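Local structure of aspartate aminotransferase (Giardia lamblia, 3MEB) at residues 74-79 with 330-335; 174-179 with 190-195; 371-376 with 435-440. The protein probably catalyses the pyridoxal-phosphate-dependent transfer of an amino group between L-aspartate and 2-oxoglutarate, giving oxaloacetate and L-glutamate, and works as a homodimer. One frame throughout, in Å; residues are numbered along the deposited sequence.

Contact 1: residues 74-79 with 330-335; sequences EAEAII and AYIVQV
Ile79 is wedged against three side chains of the helix 330-335 and takes up the largest share of a contact that contains no hydrogen bond. Its CG1 stands between the backbone N and the carbonyl carbon (chi1 65°) and the chain then runs on extended, which carries CD1 toward the other helix, to within 3.7 Å of Ile332 CG1 and 3.9 Å of Tyr331 CB. The two isoleucines meet at about a right angle. The second branch of Ile79 does separate work, with CG2 lying 3.7 Å from Val335 CG2. Val335 divides its two methyls: CG2 goes to Ile79, while CG1, anti to the backbone N at chi1 164°, lies against Ala75 and touches Ile78 CD1 at 3.6 Å, the side chains of Ile78 and Val335 running antiparallel alongside one another. Where the backbones come nearest, at Ala75 and Ile332, the small methyl of Ala75 fits in, its CB 3.9 Å from Ile332 CG2. The CD1 end of Ile332 comes up to the carboxylate of Glu76, with Glu76 OE2 3.6 Å away; that oxygen is held by His328 and by a salt bridge to Lys88 of the second subunit, so the apolar patch borders directly on the dimer interface. Tyr331 offers only its CB here, while its hydroxyl bonds to Asn87 O and its ring lies nearly parallel to that of Phe96. The short helical segments cross at 112° with their axes 9.1 Å apart, joining helix 70-81 to helix 327-337, while Leu342 at the start of the long helix 340-370 packs on both Ile78 and Val335.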
loop_
_atom_site.group_PDB
_atom_site.type_symbol
_atom_site.label_atom_id
_atom_site.label_comp_id
_atom_site.label_asym_id
_atom_site.label_seq_id
_atom_site.Cartn_x
_atom_site.Cartn_y
_atom_site.Cartn_z
ATOM N N GLU A 74 -21.034 8.427 -9.862
ATOM C CA GLU A 74 -21.953 7.341 -10.264
ATOM C C GLU A 74 -21.464 5.968 -9.805
ATOM O O GLU A 74 -22.250 5.135 -9.338
ATOM C CB GLU A 74 -22.146 7.314 -11.790
ATOM C CG GLU A 74 -22.805 8.587 -12.348
ATOM C CD GLU A 74 -24.226 8.412 -12.761
ATOM O OE1 GLU A 74 -24.899 7.461 -12.320
ATOM O OE2 GLU A 74 -24.669 9.250 -13.555
ATOM N N ALA A 75 -20.162 5.728 -9.985
ATOM C CA ALA A 75 -19.551 4.496 -9.558
ATOM C C ALA A 75 -19.727 4.306 -8.052
ATOM O O ALA A 75 -20.029 3.209 -7.572
ATOM C CB ALA A 75 -18.068 4.494 -9.930
ATOM N N GLU A 76 -19.484 5.366 -7.296
ATOM C CA GLU A 76 -19.638 5.287 -5.843
ATOM C C GLU A 76 -21.011 4.842 -5.448
ATOM O O GLU A 76 -21.152 3.987 -4.571
ATOM C CB GLU A 76 -19.358 6.626 -5.141
ATOM C CG GLU A 76 -17.918 6.839 -4.697
ATOM C CD GLU A 76 -17.440 5.885 -3.633
ATOM O OE1 GLU A 76 -18.207 5.068 -3.071
ATOM O OE2 GLU A 76 -16.243 5.948 -3.367
ATOM N N ALA A 77 -22.034 5.461 -6.020
ATOM C CA ALA A 77 -23.398 5.070 -5.716
ATOM C C ALA A 77 -23.628 3.589 -6.041
ATOM O O ALA A 77 -24.375 2.907 -5.323
ATOM C CB ALA A 77 -24.383 5.934 -6.461
ATOM N N ILE A 78 -23.022 3.094 -7.128
ATOM C CA ILE A 78 -23.228 1.708 -7.484
ATOM C C ILE A 78 -22.577 0.808 -6.427
ATOM O O ILE A 78 -23.205 -0.131 -5.899
ATOM C CB ILE A 78 -22.651 1.359 -8.888
ATOM C CG1 ILE A 78 -23.508 1.969 -10.000
ATOM C CG2 ILE A 78 -22.532 -0.191 -9.078
ATOM C CD1 ILE A 78 -22.812 2.031 -11.355
ATOM N N ILE A 79 -21.307 1.067 -6.108
ATOM C CA ILE A 79 -20.588 0.110 -5.273
ATOM C C ILE A 79 -20.997 0.261 -3.819
ATOM O O ILE A 79 -20.917 -0.696 -3.078
ATOM C CB ILE A 79 -19.043 0.210 -5.416
ATOM C CG1 ILE A 79 -18.527 1.558 -4.910
ATOM C CG2 ILE A 79 -18.652 0.018 -6.844
ATOM C CD1 ILE A 79 -16.999 1.730 -5.049
ATOM N N ALA A 330 -10.082 0.214 -7.043
ATOM C CA ALA A 330 -10.208 -0.835 -8.100
ATOM C C ALA A 330 -11.664 -1.016 -8.533
ATOM O O ALA A 330 -11.965 -1.145 -9.731
ATOM C CB ALA A 330 -9.678 -2.183 -7.601
ATOM N N TYR A 331 -12.545 -1.068 -7.561
ATOM C CA TYR A 331 -14.000 -1.099 -7.806
ATOM C C TYR A 331 -14.465 0.112 -8.626
ATOM O O TYR A 331 -15.170 -0.023 -9.658
ATOM C CB TYR A 331 -14.737 -1.147 -6.460
ATOM C CG TYR A 331 -14.797 -2.485 -5.706
ATOM C CD1 TYR A 331 -14.740 -3.710 -6.361
ATOM C CD2 TYR A 331 -15.023 -2.500 -4.319
ATOM C CE1 TYR A 331 -14.857 -4.929 -5.643
ATOM C CE2 TYR A 331 -15.139 -3.675 -3.615
ATOM C CZ TYR A 331 -15.053 -4.894 -4.260
ATOM O OH TYR A 331 -15.199 -6.048 -3.508
ATOM N N ILE A 332 -14.019 1.310 -8.249
ATOM C CA ILE A 332 -14.454 2.500 -8.998
ATOM C C ILE A 332 -14.023 2.406 -10.470
ATOM O O ILE A 332 -14.840 2.583 -11.369
ATOM C CB ILE A 332 -13.976 3.812 -8.325
ATOM C CG1 ILE A 332 -14.642 3.920 -6.921
ATOM C CG2 ILE A 332 -14.283 5.080 -9.191
ATOM C CD1 ILE A 332 -14.045 5.046 -6.065
ATOM N N VAL A 333 -12.739 2.126 -10.702
ATOM C CA VAL A 333 -12.204 2.072 -12.052
ATOM C C VAL A 333 -12.888 1.020 -12.923
ATOM O O VAL A 333 -13.265 1.298 -14.079
ATOM C CB VAL A 333 -10.674 1.850 -12.028
ATOM C CG1 VAL A 333 -10.116 1.619 -13.437
ATOM C CG2 VAL A 333 -10.005 3.007 -11.339
ATOM N N GLN A 334 -13.068 -0.182 -12.388
ATOM C CA GLN A 334 -13.643 -1.255 -13.159
ATOM C C GLN A 334 -15.123 -0.988 -13.466
ATOM O O GLN A 334 -15.599 -1.281 -14.564
ATOM C CB GLN A 334 -13.423 -2.604 -12.444
ATOM C CG GLN A 334 -14.378 -2.970 -11.335
ATOM C CD GLN A 334 -13.940 -4.259 -10.670
ATOM O OE1 GLN A 334 -12.733 -4.525 -10.564
ATOM N NE2 GLN A 334 -14.903 -5.084 -10.251
ATOM N N VAL A 335 -15.836 -0.426 -12.495
ATOM C CA VAL A 335 -17.261 -0.106 -12.699
ATOM C C VAL A 335 -17.452 0.952 -13.829
ATOM O O VAL A 335 -18.382 0.861 -14.656
ATOM C CB VAL A 335 -17.923 0.338 -11.377
ATOM C CG1 VAL A 335 -19.307 1.073 -11.638
ATOM C CG2 VAL A 335 -18.098 -0.896 -10.427
#

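Contact 2: residues 174-179 with 190-195; sequences KEYTYL and SNTKKD. With EDO (1,2-ethanediol), chain J.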
loop_
_atom_site.group_PDB
_atom_site.type_symbol
_atom_site.label_atom_id
_atom_site.label_comp_id
_atom_site.label_asym_id
_atom_site.label_seq_id
_atom_site.Cartn_x
_atom_site.Cartn_y
_atom_site.Cartn_z
ATOM N N LYS A 174 22.061 6.188 -13.448
ATOM C CA LYS A 174 22.590 7.075 -14.491
ATOM C C LYS A 174 21.496 7.998 -15.044
ATOM O O LYS A 174 20.295 7.855 -14.700
ATOM C CB LYS A 174 23.224 6.261 -15.617
ATOM N N GLU A 175 21.923 8.957 -15.881
ATOM C CA GLU A 175 21.027 9.917 -16.436
ATOM C C GLU A 175 21.187 9.959 -17.953
ATOM O O GLU A 175 22.270 9.724 -18.490
ATOM C CB GLU A 175 21.282 11.287 -15.845
ATOM C CG GLU A 175 21.069 11.363 -14.327
ATOM C CD GLU A 175 21.311 12.768 -13.801
ATOM O OE1 GLU A 175 22.449 13.246 -13.913
ATOM O OE2 GLU A 175 20.355 13.391 -13.307
ATOM N N TYR A 176 20.099 10.273 -18.626
ATOM C CA TYR A 176 20.165 10.657 -20.027
ATOM C C TYR A 176 19.766 12.119 -20.123
ATOM O O TYR A 176 18.997 12.615 -19.298
ATOM C CB TYR A 176 19.316 9.755 -20.922
ATOM C CG TYR A 176 17.834 9.712 -20.653
ATOM C CD1 TYR A 176 16.970 10.611 -21.276
ATOM C CD2 TYR A 176 17.284 8.762 -19.809
ATOM C CE1 TYR A 176 15.629 10.584 -21.062
ATOM C CE2 TYR A 176 15.910 8.726 -19.574
ATOM C CZ TYR A 176 15.094 9.648 -20.174
ATOM O OH TYR A 176 13.743 9.612 -19.981
ATOM N N THR A 177 20.320 12.811 -21.113
ATOM C CA THR A 177 20.036 14.210 -21.297
ATOM C C THR A 177 18.549 14.386 -21.599
ATOM O O THR A 177 17.976 13.719 -22.482
ATOM C CB THR A 177 20.833 14.801 -22.459
ATOM O OG1 THR A 177 22.218 14.798 -22.120
ATOM C CG2 THR A 177 20.386 16.212 -22.756
ATOM N N TYR A 178 17.951 15.298 -20.860
ATOM C CA TYR A 178 16.585 15.696 -21.130
ATOM C C TYR A 178 16.555 17.173 -21.556
ATOM O O TYR A 178 16.688 17.419 -22.754
ATOM C CB TYR A 178 15.677 15.327 -19.967
ATOM C CG TYR A 178 14.214 15.276 -20.374
ATOM C CD1 TYR A 178 13.709 14.182 -21.056
ATOM C CD2 TYR A 178 13.358 16.312 -20.080
ATOM C CE1 TYR A 178 12.395 14.117 -21.435
ATOM C CE2 TYR A 178 11.992 16.259 -20.464
ATOM C CZ TYR A 178 11.543 15.136 -21.135
ATOM O OH TYR A 178 10.240 15.023 -21.545
ATOM N N LEU A 179 16.423 18.147 -20.647
ATOM C CA LEU A 179 16.399 19.579 -21.040
ATOM C C LEU A 179 17.784 20.107 -21.335
ATOM O O LEU A 179 18.774 19.554 -20.854
ATOM C CB LEU A 179 15.803 20.440 -19.931
ATOM C CG LEU A 179 14.363 20.172 -19.492
ATOM C CD1 LEU A 179 13.989 21.169 -18.365
ATOM C CD2 LEU A 179 13.404 20.246 -20.697
ATOM N N SER A 190 19.301 15.816 -29.589
ATOM C CA SER A 190 20.544 15.292 -30.144
ATOM C C SER A 190 21.320 14.519 -29.067
ATOM O O SER A 190 21.736 13.359 -29.273
ATOM C CB SER A 190 21.359 16.468 -30.718
ATOM O OG SER A 190 22.418 16.026 -31.540
ATOM N N ASN A 191 21.532 15.149 -27.919
ATOM C CA ASN A 191 22.193 14.448 -26.801
ATOM C C ASN A 191 21.373 13.332 -26.151
ATOM O O ASN A 191 21.932 12.331 -25.677
ATOM C CB ASN A 191 22.736 15.456 -25.771
ATOM C CG ASN A 191 23.998 16.172 -26.299
ATOM O OD1 ASN A 191 24.125 17.391 -26.225
ATOM N ND2 ASN A 191 24.879 15.408 -26.918
ATOM N N THR A 192 20.050 13.484 -26.115
ATOM C CA THR A 192 19.196 12.408 -25.667
ATOM C C THR A 192 19.532 11.106 -26.422
ATOM O O THR A 192 19.768 10.060 -25.815
ATOM C CB THR A 192 17.686 12.764 -25.845
ATOM O OG1 THR A 192 17.370 13.981 -25.139
ATOM C CG2 THR A 192 16.847 11.624 -25.340
ATOM N N LYS A 193 19.559 11.171 -27.747
ATOM C CA LYS A 193 19.856 10.019 -28.556
ATOM C C LYS A 193 21.266 9.469 -28.333
ATOM O O LYS A 193 21.440 8.253 -28.250
ATOM C CB LYS A 193 19.702 10.368 -30.019
ATOM C CG LYS A 193 18.265 10.579 -30.404
ATOM C CD LYS A 193 18.149 10.846 -31.929
ATOM C CE LYS A 193 18.715 12.226 -32.346
ATOM N NZ LYS A 193 18.602 12.469 -33.830
ATOM N N LYS A 194 22.252 10.357 -28.213
ATOM C CA LYS A 194 23.650 9.915 -27.984
ATOM C C LYS A 194 23.751 9.157 -26.696
ATOM O O LYS A 194 24.410 8.123 -26.631
ATOM C CB LYS A 194 24.629 11.098 -27.985
ATOM C CG LYS A 194 24.824 11.669 -29.401
ATOM C CD LYS A 194 25.518 13.043 -29.425
ATOM C CE LYS A 194 25.674 13.576 -30.843
ATOM N NZ LYS A 194 26.596 14.742 -30.864
ATOM N N ASP A 195 23.076 9.680 -25.667
ATOM C CA ASP A 195 23.122 9.095 -24.350
ATOM C C ASP A 195 22.518 7.688 -24.345
ATOM O O ASP A 195 23.068 6.762 -23.723
ATOM C CB ASP A 195 22.411 9.998 -23.352
ATOM C CG ASP A 195 23.252 11.189 -22.928
ATOM O OD1 ASP A 195 24.448 11.293 -23.327
ATOM O OD2 ASP A 195 22.726 12.032 -22.177
HETATM C C1 EDO J . 9.071 12.101 -22.090
HETATM O O1 EDO J . 9.544 12.495 -20.789
HETATM C C2 EDO J . 7.739 12.782 -22.407
HETATM O O2 EDO J . 7.417 12.784 -23.793
#
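Thr177 and Asp195 meet with their side chains at about a right angle, and a single carboxylate oxygen receives both polar hydrogens that the threonine presents. Asp195 OD2 takes the backbone N-H of Thr177 on its anti lone pair, at 2.7 Å and an angle of 146°. The hydroxyl, Thr177 OG1, comes to the same oxygen from the syn side at 2.8 Å, tilted 33° out of the carboxylate plane. Both donors can reach one atom because OG1 stands beside the threonine's own N (chi1 -67°). Thr192, one turn earlier on the helix, returns a bond in the other direction: its OG1 donates to Thr177 O at 2.7 Å, approaching from above the carbonyl plane. Thr177 is thus gripped by helix side chains at its N-H, hydroxyl and carbonyl, just where strand 174-176 ends. That strand forms one edge of the mixed seven-stranded sheet of the aminotransferase large domain, beside 148-151, and the helical segment 190-195 runs back obliquely against it. The ring of Tyr176 lies alongside Thr192, pointing the same way, with CD1 4.2 Å from Thr192 CG2; the tyrosine hydroxyl bonds to Leu206 O. Its CB also touches Asp195 CB at 3.9 Å. Asn191 contributes its CB, 3.7 Å from Thr177 OG1. Tyr178 turns away from the helix, stacks on His212, and has its OH bonded to Ile217 O and, at 2.7 Å, to O1 of an ethanediol probably left from crystallisation.

Contact 3: residues 371-376 with 435-440; sequences RKTPGP and EAIHDA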
loop_
_atom_site.group_PDB
_atom_site.type_symbol
_atom_site.label_atom_id
_atom_site.label_comp_id
_atom_site.label_asym_id
_atom_site.label_seq_id
_atom_site.Cartn_x
_atom_site.Cartn_y
_atom_site.Cartn_z
ATOM N N ARG A 371 0.476 43.334 -17.788
ATOM C CA ARG A 371 1.348 44.094 -16.882
ATOM C C ARG A 371 2.771 44.219 -17.411
ATOM O O ARG A 371 3.628 44.730 -16.728
ATOM C CB ARG A 371 1.401 43.448 -15.508
ATOM C CG ARG A 371 0.114 43.515 -14.701
ATOM C CD ARG A 371 0.346 42.828 -13.381
ATOM N NE ARG A 371 -0.716 43.074 -12.414
ATOM C CZ ARG A 371 -1.902 42.475 -12.419
ATOM N NH1 ARG A 371 -2.227 41.593 -13.364
ATOM N NH2 ARG A 371 -2.777 42.779 -11.475
ATOM N N LYS A 372 3.020 43.766 -18.624
ATOM C CA LYS A 372 4.370 43.722 -19.155
ATOM C C LYS A 372 5.340 43.104 -18.132
ATOM O O LYS A 372 6.493 43.500 -18.039
ATOM C CB LYS A 372 4.813 45.136 -19.629
ATOM N N THR A 373 4.871 42.109 -17.382
ATOM C CA THR A 373 5.695 41.457 -16.373
ATOM C C THR A 373 6.958 40.764 -16.963
ATOM O O THR A 373 6.830 39.831 -17.764
ATOM C CB THR A 373 4.884 40.403 -15.551
ATOM O OG1 THR A 373 3.687 41.003 -15.017
ATOM C CG2 THR A 373 5.723 39.887 -14.442
ATOM N N PRO A 374 8.160 41.205 -16.544
ATOM C CA PRO A 374 9.406 40.548 -16.971
ATOM C C PRO A 374 9.364 39.037 -16.678
ATOM O O PRO A 374 8.793 38.590 -15.639
ATOM C CB PRO A 374 10.506 41.265 -16.161
ATOM C CG PRO A 374 9.894 42.534 -15.683
ATOM C CD PRO A 374 8.411 42.306 -15.597
ATOM N N GLY A 375 9.910 38.256 -17.620
ATOM C CA GLY A 375 9.932 36.789 -17.525
ATOM C C GLY A 375 11.334 36.228 -17.460
ATOM O O GLY A 375 12.301 36.974 -17.544
ATOM N N PRO A 376 11.454 34.913 -17.231
ATOM C CA PRO A 376 12.742 34.284 -17.048
ATOM C C PRO A 376 13.382 33.961 -18.384
ATOM O O PRO A 376 12.747 34.142 -19.439
ATOM C CB PRO A 376 12.379 32.986 -16.341
ATOM C CG PRO A 376 11.097 32.611 -16.995
ATOM C CD PRO A 376 10.360 33.926 -17.167
ATOM N N GLU A 435 -0.384 39.688 -10.330
ATOM C CA GLU A 435 0.077 40.829 -9.498
ATOM C C GLU A 435 1.197 40.444 -8.536
ATOM O O GLU A 435 2.154 41.194 -8.350
ATOM C CB GLU A 435 -1.082 41.397 -8.673
ATOM C CG GLU A 435 -0.703 42.604 -7.875
ATOM C CD GLU A 435 -1.872 43.190 -7.115
ATOM O OE1 GLU A 435 -2.944 42.547 -7.054
ATOM O OE2 GLU A 435 -1.713 44.299 -6.573
ATOM N N ALA A 436 1.073 39.274 -7.921
ATOM C CA ALA A 436 2.084 38.792 -6.999
ATOM C C ALA A 436 3.378 38.470 -7.709
ATOM O O ALA A 436 4.445 38.792 -7.222
ATOM C CB ALA A 436 1.575 37.554 -6.208
ATOM N N ILE A 437 3.286 37.808 -8.855
ATOM C CA ILE A 437 4.474 37.450 -9.627
ATOM C C ILE A 437 5.189 38.731 -10.117
ATOM O O ILE A 437 6.435 38.821 -10.108
ATOM C CB ILE A 437 4.095 36.505 -10.807
ATOM C CG1 ILE A 437 3.684 35.119 -10.247
ATOM C CG2 ILE A 437 5.255 36.377 -11.765
ATOM C CD1 ILE A 437 3.117 34.156 -11.254
ATOM N N HIS A 438 4.394 39.727 -10.488
ATOM C CA HIS A 438 4.939 40.999 -10.948
ATOM C C HIS A 438 5.725 41.690 -9.845
ATOM O O HIS A 438 6.829 42.190 -10.067
ATOM C CB HIS A 438 3.818 41.885 -11.472
ATOM C CG HIS A 438 4.291 43.164 -12.074
ATOM N ND1 HIS A 438 4.586 43.287 -13.412
ATOM C CD2 HIS A 438 4.528 44.379 -11.521
ATOM C CE1 HIS A 438 4.975 44.527 -13.664
ATOM N NE2 HIS A 438 4.955 45.209 -12.532
ATOM N N ASP A 439 5.171 41.638 -8.642
ATOM C CA ASP A 439 5.773 42.222 -7.467
ATOM C C ASP A 439 7.086 41.513 -7.147
ATOM O O ASP A 439 8.113 42.171 -6.987
ATOM C CB ASP A 439 4.805 42.119 -6.294
ATOM C CG ASP A 439 5.346 42.757 -5.050
ATOM O OD1 ASP A 439 5.952 43.832 -5.191
ATOM O OD2 ASP A 439 5.167 42.174 -3.953
ATOM N N ALA A 440 7.057 40.172 -7.095
ATOM C CA ALA A 440 8.257 39.367 -6.791
ATOM C C ALA A 440 9.414 39.621 -7.751
ATOM O O ALA A 440 10.561 39.748 -7.322
ATOM C CB ALA A 440 7.912 37.861 -6.744
#
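The guanidinium of Arg371 lies over the backbone of Glu435, whose N sits 3.8 Å above the centre of one face, and the imidazole of His438 is met at its edge by Thr373. Along that edge Thr373 OG1 and His438 ND1 form a 2.9 Å hydrogen bond close to the ring plane, in which either atom could be the donor, and Thr373 CB lies in the same plane farther out. Arg371 O approaches the ring obliquely, 3.4 Å from His438 CE1. Guanidinium and imidazole planes are turned 50° against each other, so the two groups do not stack; instead the aliphatic part of the arginine borders the ring, with Arg371 CB 3.8 Å from His438 ND1. The arginine chain is extended from CG to NE, and this length carries its flat end past the histidine to Glu435. There Arg371 NH2 touches Glu435 CB at 3.6 Å. The glutamate's own chain, with CG anti to the backbone N (chi1 -176°), stretches onward, and Glu435 OE1 stays well out of the guanidinium plane at 4.4 Å from Arg371 NH2. The charges may attract weakly, but no N-H points at that oxygen. The firm partners of the guanidinium are Asp431, by a salt bridge, and Ser367 O, which fix its position between two helices. Thr373 CG2 also packs against the helix, 3.7 Å from His438 CA. Lys372, with positive phi, is the C-prime residue of the Schellman motif that closes helix 340-370, and the chain emerging from it passes helix 430-443 at Thr373 before moving off. On another side of that helix, Ala436 and Glu435 pack against Trp409 of helix 399-409, while Ile437 reaches Trp382 in the loop beyond Pro376.

The three contacts are separate, none touching another. Contact 2 is nested within the long chain loop closed by contact 1, on the opposite side of the chain's centre, and their centres lie 42 Å apart. Contact 3 follows both in sequence; its nearest atoms are about 12 Å from contact 2 but about 34 Å from contact 1. The long helix 340-370 connects contacts 1 and 3, packing on contact 1 near its start and ending at contact 3. Contacts 1 and 2 both stand back from the cofactor site: the side chain of Ile332 is about 11 Å from that of Arg285, and that of Tyr178 about 11 Å from bound pyridoxal phosphate. Contact 3 lies away from the known sites.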